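Side-chain contacts in citrate synthase (Sulfolobus solfataricus, PDB 1O7X), which belongs to the citrate synthase family, enzymes with a predominantly alpha-helical fold, and assembles from two copies of the same chain: residues N63-K68 with K119-I124; G94-G99 with A132-R137. All coordinates share one frame; numbering follows the deposited sequence.

Contact 1. Residues N63-K68 with K119-I124; sequences NDLKAK and KAISII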
loop_
_atom_site.group_PDB
_atom_site.type_symbol
_atom_site.label_atom_id
_atom_site.label_comp_id
_atom_site.label_asym_id
_atom_site.label_seq_id
_atom_site.Cartn_x
_atom_site.Cartn_y
_atom_site.Cartn_z
ATOM N N ASN A 63 23.498 -10.656 -21.236
ATOM C CA ASN A 63 22.683 -10.898 -22.446
ATOM C C ASN A 63 21.493 -11.775 -22.108
ATOM O O ASN A 63 20.451 -11.548 -22.715
ATOM C CB ASN A 63 23.559 -11.461 -23.549
ATOM C CG ASN A 63 22.928 -11.612 -24.919
ATOM O OD1 ASN A 63 21.763 -11.215 -25.260
ATOM N ND2 ASN A 63 23.741 -12.225 -25.835
ATOM N N ASP A 64 21.614 -12.721 -21.196
ATOM C CA ASP A 64 20.467 -13.549 -20.846
ATOM C C ASP A 64 19.432 -12.644 -20.168
ATOM O O ASP A 64 18.295 -12.602 -20.639
ATOM C CB ASP A 64 20.737 -14.725 -19.921
ATOM C CG ASP A 64 21.964 -15.540 -20.285
ATOM O OD1 ASP A 64 21.979 -15.990 -21.456
ATOM O OD2 ASP A 64 22.848 -15.687 -19.411
ATOM N N LEU A 65 19.841 -11.883 -19.152
ATOM C CA LEU A 65 18.907 -10.966 -18.504
ATOM C C LEU A 65 18.137 -10.191 -19.568
ATOM O O LEU A 65 16.909 -10.200 -19.632
ATOM C CB LEU A 65 19.608 -10.031 -17.528
ATOM C CG LEU A 65 18.852 -8.838 -16.946
ATOM C CD1 LEU A 65 17.935 -9.255 -15.822
ATOM C CD2 LEU A 65 19.814 -7.797 -16.379
ATOM N N LYS A 66 18.859 -9.570 -20.486
ATOM C CA LYS A 66 18.298 -8.798 -21.582
ATOM C C LYS A 66 17.203 -9.560 -22.312
ATOM O O LYS A 66 16.136 -9.025 -22.587
ATOM C CB LYS A 66 19.412 -8.409 -22.552
ATOM C CG LYS A 66 20.238 -7.218 -22.076
ATOM C CD LYS A 66 21.000 -6.670 -23.278
ATOM C CE LYS A 66 21.530 -5.274 -23.044
ATOM N NZ LYS A 66 22.127 -4.733 -24.303
ATOM N N ALA A 67 17.489 -10.819 -22.628
ATOM C CA ALA A 67 16.546 -11.700 -23.289
ATOM C C ALA A 67 15.340 -11.895 -22.367
ATOM O O ALA A 67 14.196 -11.695 -22.767
ATOM C CB ALA A 67 17.187 -13.026 -23.631
ATOM N N LYS A 68 15.628 -12.210 -21.108
ATOM C CA LYS A 68 14.538 -12.343 -20.141
ATOM C C LYS A 68 13.683 -11.087 -20.218
ATOM O O LYS A 68 12.514 -11.233 -20.613
ATOM C CB LYS A 68 15.063 -12.712 -18.765
ATOM C CG LYS A 68 13.970 -13.208 -17.826
ATOM C CD LYS A 68 13.670 -14.685 -18.007
ATOM C CE LYS A 68 12.190 -14.957 -17.726
ATOM N NZ LYS A 68 11.575 -15.711 -18.865
ATOM N N LYS A 119 11.567 -13.212 -11.011
ATOM C CA LYS A 119 10.254 -12.603 -10.860
ATOM C C LYS A 119 10.412 -11.097 -10.886
ATOM O O LYS A 119 9.627 -10.460 -11.584
ATOM C CB LYS A 119 9.576 -13.138 -9.621
ATOM C CG LYS A 119 8.080 -13.186 -9.493
ATOM C CD LYS A 119 7.302 -13.095 -10.781
ATOM C CE LYS A 119 5.846 -12.753 -10.501
ATOM N NZ LYS A 119 4.951 -13.925 -10.697
ATOM N N ALA A 120 11.404 -10.529 -10.205
ATOM C CA ALA A 120 11.611 -9.078 -10.222
ATOM C C ALA A 120 11.929 -8.601 -11.627
ATOM O O ALA A 120 11.390 -7.623 -12.141
ATOM C CB ALA A 120 12.674 -8.643 -9.238
ATOM N N ILE A 121 12.730 -9.361 -12.364
ATOM C CA ILE A 121 13.036 -9.069 -13.768
ATOM C C ILE A 121 11.743 -9.004 -14.585
ATOM O O ILE A 121 11.586 -8.085 -15.395
ATOM C CB ILE A 121 13.990 -10.110 -14.392
ATOM C CG1 ILE A 121 15.415 -9.944 -13.840
ATOM C CG2 ILE A 121 14.024 -10.090 -15.915
ATOM C CD1 ILE A 121 16.099 -11.303 -13.841
ATOM N N SER A 122 10.838 -9.961 -14.350
ATOM C CA SER A 122 9.595 -9.957 -15.107
ATOM C C SER A 122 8.720 -8.769 -14.749
ATOM O O SER A 122 8.002 -8.268 -15.616
ATOM C CB SER A 122 8.831 -11.269 -15.008
ATOM O OG SER A 122 8.171 -11.361 -13.763
ATOM N N ILE A 123 8.815 -8.256 -13.535
ATOM C CA ILE A 123 8.054 -7.113 -13.081
ATOM C C ILE A 123 8.578 -5.814 -13.646
ATOM O O ILE A 123 7.778 -4.955 -14.037
ATOM C CB ILE A 123 7.989 -7.047 -11.538
ATOM C CG1 ILE A 123 7.377 -8.372 -11.049
ATOM C CG2 ILE A 123 7.211 -5.825 -11.093
ATOM C CD1 ILE A 123 6.796 -8.473 -9.676
ATOM N N ILE A 124 9.889 -5.664 -13.733
ATOM C CA ILE A 124 10.504 -4.448 -14.282
ATOM C C ILE A 124 10.000 -4.183 -15.684
ATOM O O ILE A 124 9.584 -3.077 -16.028
ATOM C CB ILE A 124 12.030 -4.557 -14.209
ATOM C CG1 ILE A 124 12.470 -4.363 -12.746
ATOM C CG2 ILE A 124 12.747 -3.528 -15.050
ATOM C CD1 ILE A 124 13.905 -4.755 -12.478
#
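Behind I121, the residue that meets both L65 and K68 across the contact, K119 O is gripped by two donors of its own helix. I123 N reaches it at 3.1 Å as the regular helical bond, and the hydroxyl S122 OG donates to K119 O at 2.8 Å. This second bond meets the C=O at 128°, with the donor tilted 18° from the carbonyl plane, and ties the serine side chain back onto the preceding turn of its helix. Between residues 63-68 and 119-124 the contact is apolar. L65 lays one methyl against the ethyl branch of I121: L65 CD1 lies 3.3 Å from I121 CG1 and 3.4 Å from I121 CD1. With CG anti to the backbone N (chi1 169°), L65 sends this branch across to I121, although its CB does not head directly there. K68 uses only the root of its chain, K68 CG lying 3.7 Å from I121 CG2, and crosses the isoleucine at about a right angle. Beyond CG the lysine bends away, and its amine forms a salt bridge with E71. Y49 and Y53 of helix 44-53 pack against L65 and I121, respectively. Here helix 59-70 meets the long helix 116-138 through aliphatic groups, with the lysine amine turned away from the contact, an arrangement in keeping with the multi-helix fold of citrate synthases.

Contact 2. Residues G94-G99 with A132-R137; sequences GLLEVG and ANVYRR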
loop_
_atom_site.group_PDB
_atom_site.type_symbol
_atom_site.label_atom_id
_atom_site.label_comp_id
_atom_site.label_asym_id
_atom_site.label_seq_id
_atom_site.Cartn_x
_atom_site.Cartn_y
_atom_site.Cartn_z
ATOM N N GLY A 94 -2.009 6.982 -9.667
ATOM C CA GLY A 94 -3.279 6.364 -9.381
ATOM C C GLY A 94 -3.529 5.252 -10.393
ATOM O O GLY A 94 -3.877 4.114 -10.065
ATOM N N LEU A 95 -3.307 5.625 -11.659
ATOM C CA LEU A 95 -3.508 4.657 -12.744
ATOM C C LEU A 95 -2.492 3.549 -12.556
ATOM O O LEU A 95 -2.858 2.415 -12.798
ATOM C CB LEU A 95 -3.394 5.266 -14.125
ATOM C CG LEU A 95 -4.414 6.267 -14.658
ATOM C CD1 LEU A 95 -4.008 6.811 -16.023
ATOM C CD2 LEU A 95 -5.796 5.652 -14.785
ATOM N N LEU A 96 -1.255 3.833 -12.140
ATOM C CA LEU A 96 -0.256 2.796 -11.937
ATOM C C LEU A 96 -0.748 1.846 -10.854
ATOM O O LEU A 96 -0.889 0.653 -11.126
ATOM C CB LEU A 96 1.078 3.418 -11.593
ATOM C CG LEU A 96 2.265 3.509 -12.526
ATOM C CD1 LEU A 96 2.052 2.862 -13.885
ATOM C CD2 LEU A 96 2.694 4.970 -12.653
ATOM N N GLU A 97 -1.107 2.348 -9.690
ATOM C CA GLU A 97 -1.735 1.606 -8.598
ATOM C C GLU A 97 -2.809 0.634 -9.096
ATOM O O GLU A 97 -2.878 -0.577 -8.786
ATOM C CB GLU A 97 -2.311 2.677 -7.692
ATOM C CG GLU A 97 -2.469 2.573 -6.194
ATOM C CD GLU A 97 -2.943 3.907 -5.639
ATOM O OE1 GLU A 97 -4.000 4.383 -6.127
ATOM O OE2 GLU A 97 -2.339 4.545 -4.765
ATOM N N VAL A 98 -3.722 1.117 -9.942
ATOM C CA VAL A 98 -4.747 0.245 -10.496
ATOM C C VAL A 98 -4.133 -0.906 -11.282
ATOM O O VAL A 98 -4.593 -2.042 -11.253
ATOM C CB VAL A 98 -5.654 1.075 -11.415
ATOM C CG1 VAL A 98 -6.596 0.173 -12.166
ATOM C CG2 VAL A 98 -6.443 2.094 -10.622
ATOM N N GLY A 99 -3.148 -0.615 -12.138
ATOM C CA GLY A 99 -2.476 -1.590 -12.973
ATOM C C GLY A 99 -1.675 -2.603 -12.162
ATOM O O GLY A 99 -1.650 -3.786 -12.531
ATOM N N ALA A 132 4.313 3.078 -19.983
ATOM C CA ALA A 132 4.103 3.514 -21.368
ATOM C C ALA A 132 2.621 3.740 -21.605
ATOM O O ALA A 132 2.253 4.805 -22.106
ATOM C CB ALA A 132 4.727 2.501 -22.309
ATOM N N ASN A 133 1.780 2.770 -21.202
ATOM C CA ASN A 133 0.336 2.860 -21.439
ATOM C C ASN A 133 -0.468 3.770 -20.555
ATOM O O ASN A 133 -1.536 4.234 -20.964
ATOM C CB ASN A 133 -0.239 1.443 -21.494
ATOM C CG ASN A 133 0.323 0.850 -22.788
ATOM O OD1 ASN A 133 -0.109 1.309 -23.846
ATOM N ND2 ASN A 133 1.255 -0.076 -22.653
ATOM N N VAL A 134 0.048 4.147 -19.392
ATOM C CA VAL A 134 -0.657 5.142 -18.564
ATOM C C VAL A 134 -0.521 6.460 -19.336
ATOM O O VAL A 134 -1.459 7.252 -19.389
ATOM C CB VAL A 134 -0.053 5.262 -17.168
ATOM C CG1 VAL A 134 -0.392 6.603 -16.523
ATOM C CG2 VAL A 134 -0.484 4.099 -16.296
ATOM N N TYR A 135 0.665 6.672 -19.926
ATOM C CA TYR A 135 0.884 7.824 -20.763
ATOM C C TYR A 135 -0.036 7.845 -21.981
ATOM O O TYR A 135 -0.695 8.863 -22.230
ATOM C CB TYR A 135 2.333 7.849 -21.255
ATOM C CG TYR A 135 2.599 8.920 -22.284
ATOM C CD1 TYR A 135 2.230 10.237 -22.030
ATOM C CD2 TYR A 135 3.179 8.636 -23.513
ATOM C CE1 TYR A 135 2.476 11.246 -22.938
ATOM C CE2 TYR A 135 3.410 9.638 -24.446
ATOM C CZ TYR A 135 3.081 10.939 -24.144
ATOM O OH TYR A 135 3.332 11.966 -25.031
ATOM N N ARG A 136 -0.080 6.732 -22.741
ATOM C CA ARG A 136 -0.937 6.734 -23.922
ATOM C C ARG A 136 -2.380 7.050 -23.583
ATOM O O ARG A 136 -3.017 7.819 -24.278
ATOM C CB ARG A 136 -0.879 5.444 -24.713
ATOM C CG ARG A 136 0.525 4.937 -24.950
ATOM C CD ARG A 136 0.519 3.922 -26.092
ATOM N NE ARG A 136 1.306 4.447 -27.182
ATOM C CZ ARG A 136 0.941 4.991 -28.325
ATOM N NH1 ARG A 136 -0.338 5.116 -28.636
ATOM N NH2 ARG A 136 1.897 5.416 -29.141
ATOM N N ARG A 137 -2.897 6.514 -22.495
ATOM C CA ARG A 137 -4.284 6.686 -22.094
ATOM C C ARG A 137 -4.579 8.097 -21.647
ATOM O O ARG A 137 -5.732 8.526 -21.734
ATOM C CB ARG A 137 -4.596 5.652 -21.015
ATOM C CG ARG A 137 -5.333 6.156 -19.793
ATOM C CD ARG A 137 -6.748 5.650 -19.758
ATOM N NE ARG A 137 -7.721 6.714 -19.526
ATOM C CZ ARG A 137 -8.699 6.946 -20.391
ATOM N NH1 ARG A 137 -8.812 6.222 -21.485
ATOM N NH2 ARG A 137 -9.602 7.878 -20.237
#
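A helix-helix packing inside the all-alpha core of the citrate synthase fold joins helix 92-106 to helix 116-138 through L95, L96, V134 and R137. The two short segments run at 127° between their N-to-C directions, their axes come no nearer than 10.1 Å, and side chains, chiefly of leucine and valine, fill the interval. V134 is the central residue, its two methyls parted between the two leucines. V134 CG1 lies 3.7 Å from L95 CD1, while V134 CG2 stands 3.7 Å from L96 CD1 and also touches L95 CB at 3.8 Å. The fork is set by chi1 of 158°, which places CG1 anti to the backbone N and CG2 anti to the carbonyl carbon. L96 crosses the valine at about a right angle, and it packs further on M127, L130 and V131 of the same long helix and on L210 of helix 202-213. Helix 92-106 also meets the second subunit: E97 OE2 is hydrogen-bonded to S204 OG of that subunit, and V98 packs on A102 of the same neighbouring chain. One turn beyond V134, R137 adds its CG methylene, and its side chain also packs on Y84. Across the two segments, L95 CD1 meets the methylene R137 CG as well, at 4.0 Å.

In the fold
Both contacts draw on helix 116-138, contact 1 near its beginning and contact 2 near its end, with centres about 21 Å apart and nearest atoms about 9 Å apart. Each is buried and lacks a hydrogen bond between its segments. Contact 1 lies farther out, about 19 Å from the centre of the chain against about 15 Å, and no other chain touches its segments; its partly exposed lysine forms a salt bridge with E71. Contact 2 lies deeper and joins two leucines and a valine, with a partly exposed arginine lending a methylene just as the lysine does in contact 1. Helix 116-138 thus links the peripheral helix 59-70 to a helix of the dimer interface.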